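PDB 3PU6: hydrogenase maturation protease from Wolinella succinogenes, which probably acts as an endopeptidase that matures hydrogenase precursors and so activates the enzymes. Local coordinates for residues S36-Y41 with F48-E53; G11-G16 with L24-E29; I73-L78 with L138-E143. All coordinates share one frame; numbering follows the deposited sequence.

How the contacts relate
Following the chain from the N terminus, contact 2 comes first: it closes the loop that leads from strand 5-10 into helix 20-31. Contact 1 then closes the loop between strand 35-41 and helix 48-54, and contact 3, much longer in range, brings strand 73-77 to helix 128-147. The three stand in series, with no nesting or crossing. Contacts 1 and 3 involve the two outermost strands of one mixed sheet and do not touch, their nearest atoms being about 8 Å apart. Contact 2 bridges them: Val37 packs on Val28 and on the backbone of Gly25, while Leu24, Leu27 and Val28 meet Leu138. Helices 20-31 and 128-147 are thereby tied together against the sheet.

Contact 1: residues S36-Y41 with F48-E53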
loop_
_atom_site.group_PDB
_atom_site.type_symbol
_atom_site.label_atom_id
_atom_site.label_comp_id
_atom_site.label_asym_id
_atom_site.label_seq_id
_atom_site.Cartn_x
_atom_site.Cartn_y
_atom_site.Cartn_z
ATOM N N SER A 36 -5.079 -0.637 -11.181
ATOM C CA SER A 36 -5.905 -1.686 -10.616
ATOM C C SER A 36 -5.488 -1.912 -9.161
ATOM O O SER A 36 -4.315 -2.107 -8.863
ATOM C CB SER A 36 -5.843 -2.962 -11.452
ATOM O OG SER A 36 -4.585 -3.572 -11.360
ATOM N N VAL A 37 -6.468 -1.837 -8.265
ATOM C CA VAL A 37 -6.257 -1.931 -6.830
ATOM C C VAL A 37 -6.614 -3.318 -6.310
ATOM O O VAL A 37 -7.712 -3.816 -6.543
ATOM C CB VAL A 37 -7.100 -0.886 -6.070
ATOM C CG1 VAL A 37 -6.756 -0.887 -4.596
ATOM C CG2 VAL A 37 -6.871 0.486 -6.638
ATOM N N PHE A 38 -5.677 -3.936 -5.603
ATOM C CA PHE A 38 -5.905 -5.235 -4.991
ATOM C C PHE A 38 -5.948 -5.125 -3.478
ATOM O O PHE A 38 -4.954 -4.788 -2.855
ATOM C CB PHE A 38 -4.801 -6.200 -5.390
ATOM C CG PHE A 38 -4.835 -6.580 -6.823
ATOM C CD1 PHE A 38 -5.835 -6.094 -7.653
ATOM C CD2 PHE A 38 -3.900 -7.452 -7.345
ATOM C CE1 PHE A 38 -5.893 -6.456 -8.978
ATOM C CE2 PHE A 38 -3.951 -7.821 -8.680
ATOM C CZ PHE A 38 -4.953 -7.322 -9.495
ATOM N N PHE A 39 -7.100 -5.411 -2.890
ATOM C CA PHE A 39 -7.223 -5.435 -1.437
ATOM C C PHE A 39 -6.791 -6.759 -0.857
ATOM O O PHE A 39 -7.451 -7.767 -1.026
ATOM C CB PHE A 39 -8.649 -5.114 -1.020
ATOM C CG PHE A 39 -9.100 -3.771 -1.476
ATOM C CD1 PHE A 39 -9.616 -3.599 -2.753
ATOM C CD2 PHE A 39 -8.981 -2.664 -0.643
ATOM C CE1 PHE A 39 -10.031 -2.355 -3.185
ATOM C CE2 PHE A 39 -9.386 -1.410 -1.074
ATOM C CZ PHE A 39 -9.911 -1.254 -2.347
ATOM N N GLY A 40 -5.669 -6.755 -0.168
ATOM C CA GLY A 40 -5.164 -7.984 0.387
ATOM C C GLY A 40 -5.637 -8.097 1.813
ATOM O O GLY A 40 -5.521 -9.150 2.427
ATOM N N TYR A 41 -6.173 -6.996 2.326
ATOM C CA TYR A 41 -6.465 -6.866 3.748
ATOM C C TYR A 41 -5.342 -7.454 4.601
ATOM O O TYR A 41 -4.188 -7.030 4.506
ATOM C CB TYR A 41 -7.814 -7.503 4.065
ATOM C CG TYR A 41 -8.911 -6.911 3.222
ATOM C CD1 TYR A 41 -9.509 -5.704 3.577
ATOM C CD2 TYR A 41 -9.327 -7.535 2.051
ATOM C CE1 TYR A 41 -10.508 -5.142 2.801
ATOM C CE2 TYR A 41 -10.327 -6.978 1.257
ATOM C CZ TYR A 41 -10.912 -5.784 1.638
ATOM O OH TYR A 41 -11.902 -5.235 0.856
ATOM N N PHE A 48 -1.568 -13.114 -4.673
ATOM C CA PHE A 48 -0.421 -13.407 -5.521
ATOM C C PHE A 48 -0.824 -13.992 -6.860
ATOM O O PHE A 48 -0.160 -13.770 -7.866
ATOM C CB PHE A 48 0.547 -14.355 -4.836
ATOM C CG PHE A 48 1.131 -13.809 -3.597
ATOM C CD1 PHE A 48 1.014 -12.458 -3.308
ATOM C CD2 PHE A 48 1.822 -14.630 -2.723
ATOM C CE1 PHE A 48 1.549 -11.946 -2.167
ATOM C CE2 PHE A 48 2.363 -14.125 -1.585
ATOM C CZ PHE A 48 2.233 -12.778 -1.303
ATOM N N GLY A 49 -1.903 -14.758 -6.865
ATOM C CA GLY A 49 -2.309 -15.430 -8.072
ATOM C C GLY A 49 -2.578 -14.419 -9.155
ATOM O O GLY A 49 -1.962 -14.463 -10.217
ATOM N N LYS A 50 -3.506 -13.511 -8.864
ATOM C CA LYS A 50 -3.854 -12.408 -9.744
ATOM C C LYS A 50 -2.630 -11.595 -10.148
ATOM O O LYS A 50 -2.539 -11.090 -11.274
ATOM C CB LYS A 50 -4.821 -11.468 -9.039
ATOM C CG LYS A 50 -5.926 -12.129 -8.263
ATOM C CD LYS A 50 -6.855 -11.060 -7.726
ATOM C CE LYS A 50 -8.198 -11.643 -7.326
ATOM N NZ LYS A 50 -9.227 -10.580 -7.101
ATOM N N LEU A 51 -1.714 -11.441 -9.198
ATOM C CA LEU A 51 -0.505 -10.702 -9.434
ATOM C C LEU A 51 0.411 -11.382 -10.440
ATOM O O LEU A 51 0.899 -10.731 -11.353
ATOM C CB LEU A 51 0.230 -10.438 -8.124
ATOM C CG LEU A 51 -0.366 -9.324 -7.255
ATOM C CD1 LEU A 51 0.377 -9.220 -5.917
ATOM C CD2 LEU A 51 -0.374 -7.985 -7.994
ATOM N N ARG A 52 0.672 -12.674 -10.278
ATOM C CA ARG A 52 1.512 -13.364 -11.247
ATOM C C ARG A 52 0.884 -13.195 -12.618
ATOM O O ARG A 52 1.558 -12.929 -13.614
ATOM C CB ARG A 52 1.598 -14.853 -10.947
ATOM C CG ARG A 52 2.236 -15.235 -9.624
ATOM C CD ARG A 52 2.039 -16.739 -9.331
ATOM N NE ARG A 52 2.243 -17.037 -7.909
ATOM C CZ ARG A 52 1.352 -17.639 -7.119
ATOM N NH1 ARG A 52 0.190 -18.036 -7.627
ATOM N NH2 ARG A 52 1.628 -17.862 -5.827
ATOM N N GLU A 53 -0.435 -13.340 -12.633
ATOM C CA GLU A 53 -1.214 -13.489 -13.840
ATOM C C GLU A 53 -1.317 -12.181 -14.620
ATOM O O GLU A 53 -1.474 -12.173 -15.845
ATOM C CB GLU A 53 -2.603 -13.989 -13.451
ATOM C CG GLU A 53 -3.472 -14.406 -14.622
ATOM C CD GLU A 53 -2.823 -15.472 -15.494
ATOM O OE1 GLU A 53 -2.147 -16.384 -14.959
ATOM O OE2 GLU A 53 -3.000 -15.393 -16.728
#
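Phe38 meets Leu51 and Lys50 through the side of its ring that carries CD2 and CE2. Leu51 brings in its CD2 methyl obliquely, with CD2 of Leu51 3.6 Å from CD2 of Phe38. Lys50 touches with the root of its side chain, CB lying 3.8 Å from Phe38 CE2, and its extended chain then runs out over one face of the ring, where CD sits. The amino group ends nearly above the ring, 13° off the normal, but NZ is 5.8 Å from the Phe38 ring centroid, so any cation-pi attraction is weak at most. The CB bond of Phe38 points toward the helix, and CG anti to the carbonyl carbon (chi1 -69°) sets the ring with its CD2-CE2 side against Leu51 and Lys50. Strand 35-41 and helix 48-54 are the first two elements of a beta-alpha-beta crossover: the chain passes from this edge strand through the helix to the parallel strand 58-66, with strand 5-10 between. Farther out, backbone bonds from Phe38 to Leu7 and Cys9 fix the strand beside strand 5-10. Leu51, buried, also packs on Val6, Leu100 and Ile103, and the stacked rings of Phe48 and Tyr99 join its helix to helix 94-103.

Contact 2: residues G11-G16 with L24-E29; sequences GNELRG and LGRLVE
Glu13 and Arg26 reach toward each other from opposite directions and form a salt bridge in which a single carboxylate oxygen, OE2, accepts from both terminal nitrogens of the guanidinium. The bond from Arg26 NH2 to Glu13 OE2 is 2.7 Å long, bent to 132° at the hydrogen, and uses the syn lone pair of that oxygen. Its companion from NH1 is very short, and its exact geometry is doubtful. The two planes lie only 13° apart, and the Glu13 carboxylate sits at the edge of the guanidinium, in the guanidinium plane. Extended chains make the span possible: Glu13 is stretched beyond CG, and Arg26 from CG to NE.

The loop is braced from within. Asn12 OD1 accepts from Leu14 N at 2.9 Å in an Asx turn, superposed on the type I beta turn that Arg15 N closes onto Asn12 O at 3.1 Å. Backbone bonds tie Gly11 to Tyr41, and Leu14 and Gly16 to Ser123. The salt bridge ties the loop following strand 5-10 to the side of helix 20-31, and Glu13 also rests against Tyr41. Resting on one charged pair at the surface, with just 79 Å² buried, the contact is probably weakened by solvent.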
loop_
_atom_site.group_PDB
_atom_site.type_symbol
_atom_site.label_atom_id
_atom_site.label_comp_id
_atom_site.label_asym_id
_atom_site.label_seq_id
_atom_site.Cartn_x
_atom_site.Cartn_y
_atom_site.Cartn_z
ATOM N N GLY A 11 -3.829 -4.408 5.490
ATOM C CA GLY A 11 -4.391 -3.887 6.725
ATOM C C GLY A 11 -5.719 -4.506 7.097
ATOM O O GLY A 11 -6.315 -5.245 6.318
ATOM N N ASN A 12 -6.193 -4.165 8.286
ATOM C CA ASN A 12 -7.364 -4.775 8.901
ATOM C C ASN A 12 -8.348 -3.696 9.310
ATOM O O ASN A 12 -8.095 -2.918 10.229
ATOM C CB ASN A 12 -6.924 -5.563 10.135
ATOM C CG ASN A 12 -8.040 -6.399 10.749
ATOM O OD1 ASN A 12 -9.221 -6.058 10.678
ATOM N ND2 ASN A 12 -7.652 -7.483 11.395
ATOM N N GLU A 13 -9.478 -3.656 8.627
ATOM C CA GLU A 13 -10.448 -2.593 8.817
ATOM C C GLU A 13 -11.156 -2.663 10.152
ATOM O O GLU A 13 -11.822 -1.712 10.547
ATOM C CB GLU A 13 -11.488 -2.642 7.702
ATOM C CG GLU A 13 -11.019 -2.064 6.380
ATOM C CD GLU A 13 -12.104 -2.115 5.309
ATOM O OE1 GLU A 13 -12.845 -3.134 5.229
ATOM O OE2 GLU A 13 -12.209 -1.129 4.545
ATOM N N LEU A 14 -11.024 -3.798 10.838
ATOM C CA LEU A 14 -11.647 -3.978 12.141
ATOM C C LEU A 14 -10.730 -3.555 13.290
ATOM O O LEU A 14 -11.132 -3.565 14.437
ATOM C CB LEU A 14 -12.092 -5.419 12.293
ATOM C CG LEU A 14 -13.048 -5.912 11.197
ATOM C CD1 LEU A 14 -13.449 -7.358 11.458
ATOM C CD2 LEU A 14 -14.279 -5.017 11.099
ATOM N N ARG A 15 -9.509 -3.148 12.950
ATOM C CA ARG A 15 -8.527 -2.629 13.897
ATOM C C ARG A 15 -8.243 -1.123 13.754
ATOM O O ARG A 15 -7.091 -0.711 13.833
ATOM C CB ARG A 15 -7.205 -3.348 13.686
ATOM C CG ARG A 15 -7.240 -4.780 14.060
ATOM C CD ARG A 15 -7.536 -4.937 15.527
ATOM N NE ARG A 15 -7.779 -6.333 15.842
ATOM C CZ ARG A 15 -8.980 -6.898 15.813
ATOM N NH1 ARG A 15 -10.052 -6.180 15.495
ATOM N NH2 ARG A 15 -9.110 -8.179 16.104
ATOM N N GLY A 16 -9.270 -0.307 13.543
ATOM C CA GLY A 16 -9.103 1.134 13.479
ATOM C C GLY A 16 -8.241 1.670 12.347
ATOM O O GLY A 16 -8.450 1.365 11.180
ATOM N N LEU A 24 -7.013 4.230 1.482
ATOM C CA LEU A 24 -6.277 4.739 0.339
ATOM C C LEU A 24 -6.646 3.993 -0.930
ATOM O O LEU A 24 -6.738 4.582 -1.990
ATOM C CB LEU A 24 -4.775 4.621 0.585
ATOM C CG LEU A 24 -3.882 4.967 -0.599
ATOM C CD1 LEU A 24 -3.935 6.458 -0.898
ATOM C CD2 LEU A 24 -2.473 4.521 -0.319
ATOM N N GLY A 25 -6.849 2.691 -0.804
ATOM C CA GLY A 25 -7.131 1.837 -1.937
ATOM C C GLY A 25 -8.406 2.272 -2.605
ATOM O O GLY A 25 -8.493 2.326 -3.819
ATOM N N ARG A 26 -9.396 2.605 -1.796
ATOM C CA ARG A 26 -10.666 3.051 -2.317
ATOM C C ARG A 26 -10.544 4.379 -3.034
ATOM O O ARG A 26 -11.311 4.656 -3.950
ATOM C CB ARG A 26 -11.677 3.176 -1.189
ATOM C CG ARG A 26 -12.044 1.855 -0.589
ATOM C CD ARG A 26 -13.147 1.982 0.441
ATOM N NE ARG A 26 -13.608 0.656 0.854
ATOM C CZ ARG A 26 -13.262 0.052 1.990
ATOM N NH1 ARG A 26 -12.458 0.664 2.852
ATOM N NH2 ARG A 26 -13.730 -1.160 2.266
ATOM N N LEU A 27 -9.595 5.210 -2.610
ATOM C CA LEU A 27 -9.415 6.521 -3.232
ATOM C C LEU A 27 -8.835 6.374 -4.627
ATOM O O LEU A 27 -9.308 7.002 -5.571
ATOM C CB LEU A 27 -8.538 7.437 -2.377
ATOM C CG LEU A 27 -9.078 7.764 -0.985
ATOM C CD1 LEU A 27 -8.071 8.605 -0.185
ATOM C CD2 LEU A 27 -10.421 8.455 -1.086
ATOM N N VAL A 28 -7.816 5.528 -4.747
ATOM C CA VAL A 28 -7.148 5.299 -6.022
ATOM C C VAL A 28 -8.144 4.671 -6.986
ATOM O O VAL A 28 -8.157 4.955 -8.183
ATOM C CB VAL A 28 -5.892 4.392 -5.849
ATOM C CG1 VAL A 28 -5.354 3.913 -7.195
ATOM C CG2 VAL A 28 -4.815 5.125 -5.079
ATOM N N GLU A 29 -8.988 3.815 -6.430
ATOM C CA GLU A 29 -9.995 3.100 -7.181
ATOM C C GLU A 29 -10.944 4.088 -7.852
ATOM O O GLU A 29 -11.274 3.929 -9.028
ATOM C CB GLU A 29 -10.776 2.212 -6.227
ATOM C CG GLU A 29 -10.931 0.806 -6.712
ATOM C CD GLU A 29 -11.906 0.038 -5.879
ATOM O OE1 GLU A 29 -12.405 0.603 -4.873
ATOM O OE2 GLU A 29 -12.177 -1.125 -6.239
#

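Contact 3: residues I73-L78 with L138-E143; sequences IEFLDL and LGRIKE
The ring of Phe75 and the guanidinium of Arg140 meet steeply, their planes 77° apart, with ring atom CD2 over one face of the guanidinium. No stack results. Ile73 comes to the same group obliquely, its CG2 methyl 3.8 Å from Arg140 NH1. On the ring itself the nearest approach comes from the helix backbone: Arg140 O lies 3.6 Å from Phe75 CE2, oblique to the ring, and Arg140 CB stands 4.0 Å from the same carbon. Bends in the arginine chain at chi2 (-67°) and chi3 (-65°) bring the guanidinium to Ile73 and to the CD2 side of Phe75. Arg140 NE then makes a weak salt bridge, 3.3 Å, to Glu143 OE1 one helical turn on.

Strand 73-77 is the antiparallel edge strand of the mixed sheet, bonded through its backbone to strand 106-114, and helix 128-147 packs against it. Phe75 further packs on Ile108, Leu110 and Leu144, while Ile141 reaches Leu110 and Val60. Replacing Phe75 by an alanine would probably open a gap beside CB and the carbonyl O of Arg140 and leave its guanidinium freer to turn.

No hydrogen bond crosses this contact. Cohesion is probably chiefly van der Waals, with the positive charge lying against hydrocarbon and the weak salt bridge to Glu143 offering some compensation within the helix.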
loop_
_atom_site.group_PDB
_atom_site.type_symbol
_atom_site.label_atom_id
_atom_site.label_comp_id
_atom_site.label_asym_id
_atom_site.label_seq_id
_atom_site.Cartn_x
_atom_site.Cartn_y
_atom_site.Cartn_z
ATOM N N ILE A 73 4.939 9.397 6.219
ATOM C CA ILE A 73 4.744 8.461 5.128
ATOM C C ILE A 73 6.071 8.010 4.543
ATOM O O ILE A 73 6.835 8.815 4.055
ATOM C CB ILE A 73 3.887 9.107 4.022
ATOM C CG1 ILE A 73 2.404 9.010 4.387
ATOM C CG2 ILE A 73 4.156 8.466 2.667
ATOM C CD1 ILE A 73 1.536 9.966 3.658
ATOM N N GLU A 74 6.354 6.719 4.603
ATOM C CA GLU A 74 7.539 6.194 3.959
ATOM C C GLU A 74 7.231 5.811 2.516
ATOM O O GLU A 74 6.256 5.114 2.254
ATOM C CB GLU A 74 8.071 4.987 4.719
ATOM C CG GLU A 74 9.459 4.557 4.264
ATOM C CD GLU A 74 10.462 5.717 4.269
ATOM O OE1 GLU A 74 10.689 6.269 5.362
ATOM O OE2 GLU A 74 11.013 6.090 3.197
ATOM N N PHE A 75 8.059 6.255 1.579
ATOM C CA PHE A 75 7.807 5.977 0.174
ATOM C C PHE A 75 9.076 5.564 -0.575
ATOM O O PHE A 75 9.876 6.405 -0.924
ATOM C CB PHE A 75 7.157 7.208 -0.456
ATOM C CG PHE A 75 6.361 6.912 -1.692
ATOM C CD1 PHE A 75 5.756 5.680 -1.865
ATOM C CD2 PHE A 75 6.203 7.877 -2.675
ATOM C CE1 PHE A 75 5.019 5.414 -3.005
ATOM C CE2 PHE A 75 5.473 7.616 -3.817
ATOM C CZ PHE A 75 4.886 6.388 -3.989
ATOM N N LEU A 76 9.262 4.272 -0.827
ATOM C CA LEU A 76 10.549 3.783 -1.324
ATOM C C LEU A 76 10.475 2.816 -2.499
ATOM O O LEU A 76 9.581 1.990 -2.574
ATOM C CB LEU A 76 11.291 3.081 -0.198
ATOM C CG LEU A 76 11.533 3.820 1.114
ATOM C CD1 LEU A 76 11.381 2.847 2.217
ATOM C CD2 LEU A 76 12.912 4.409 1.144
ATOM N N ASP A 77 11.453 2.894 -3.393
ATOM C CA ASP A 77 11.531 1.995 -4.531
ATOM C C ASP A 77 12.433 0.824 -4.209
ATOM O O ASP A 77 13.657 0.961 -4.257
ATOM C CB ASP A 77 12.101 2.733 -5.740
ATOM C CG ASP A 77 12.472 1.796 -6.887
ATOM O OD1 ASP A 77 11.971 0.642 -6.928
ATOM O OD2 ASP A 77 13.266 2.234 -7.753
ATOM N N LEU A 78 11.834 -0.329 -3.903
ATOM C CA LEU A 78 12.598 -1.509 -3.461
ATOM C C LEU A 78 13.283 -2.256 -4.603
ATOM O O LEU A 78 13.964 -3.247 -4.385
ATOM C CB LEU A 78 11.749 -2.431 -2.587
ATOM C CG LEU A 78 11.217 -1.660 -1.374
ATOM C CD1 LEU A 78 10.449 -2.556 -0.449
ATOM C CD2 LEU A 78 12.336 -0.953 -0.616
ATOM N N LEU A 138 -2.716 9.452 -1.070
ATOM C CA LEU A 138 -3.277 9.544 -2.398
ATOM C C LEU A 138 -2.419 10.521 -3.192
ATOM O O LEU A 138 -2.057 10.274 -4.343
ATOM C CB LEU A 138 -4.700 10.053 -2.299
ATOM C CG LEU A 138 -5.510 10.137 -3.588
ATOM C CD1 LEU A 138 -5.530 8.814 -4.342
ATOM C CD2 LEU A 138 -6.902 10.579 -3.229
ATOM N N GLY A 139 -2.078 11.631 -2.550
ATOM C CA GLY A 139 -1.237 12.635 -3.159
ATOM C C GLY A 139 -0.014 12.008 -3.784
ATOM O O GLY A 139 0.281 12.238 -4.962
ATOM N N ARG A 140 0.692 11.197 -2.997
ATOM C CA ARG A 140 1.958 10.613 -3.440
ATOM C C ARG A 140 1.802 9.573 -4.547
ATOM O O ARG A 140 2.709 9.385 -5.359
ATOM C CB ARG A 140 2.724 10.033 -2.249
ATOM C CG ARG A 140 2.664 10.922 -1.012
ATOM C CD ARG A 140 3.406 12.236 -1.223
ATOM N NE ARG A 140 4.839 11.999 -1.403
ATOM C CZ ARG A 140 5.690 11.732 -0.412
ATOM N NH1 ARG A 140 5.261 11.672 0.853
ATOM N NH2 ARG A 140 6.980 11.527 -0.683
ATOM N N ILE A 141 0.655 8.902 -4.584
ATOM C CA ILE A 141 0.397 7.917 -5.639
ATOM C C ILE A 141 0.227 8.671 -6.928
ATOM O O ILE A 141 0.695 8.241 -7.972
ATOM C CB ILE A 141 -0.873 7.048 -5.378
ATOM C CG1 ILE A 141 -0.578 5.986 -4.326
ATOM C CG2 ILE A 141 -1.304 6.331 -6.646
ATOM C CD1 ILE A 141 0.484 5.012 -4.774
ATOM N N LYS A 142 -0.444 9.812 -6.828
ATOM C CA LYS A 142 -0.637 10.694 -7.959
ATOM C C LYS A 142 0.702 11.250 -8.438
ATOM O O LYS A 142 0.914 11.400 -9.641
ATOM C CB LYS A 142 -1.582 11.830 -7.591
ATOM C CG LYS A 142 -3.019 11.411 -7.389
ATOM C CD LYS A 142 -3.826 12.571 -6.843
ATOM C CE LYS A 142 -5.316 12.421 -7.115
ATOM N NZ LYS A 142 -6.118 13.464 -6.389
ATOM N N GLU A 143 1.609 11.544 -7.505
ATOM C CA GLU A 143 2.937 12.054 -7.872
ATOM C C GLU A 143 3.724 10.970 -8.588
ATOM O O GLU A 143 4.394 11.232 -9.593
ATOM C CB GLU A 143 3.706 12.572 -6.647
ATOM C CG GLU A 143 3.009 13.730 -5.925
ATOM C CD GLU A 143 3.517 13.966 -4.499
ATOM O OE1 GLU A 143 4.716 13.695 -4.232
ATOM O OE2 GLU A 143 2.707 14.432 -3.653
#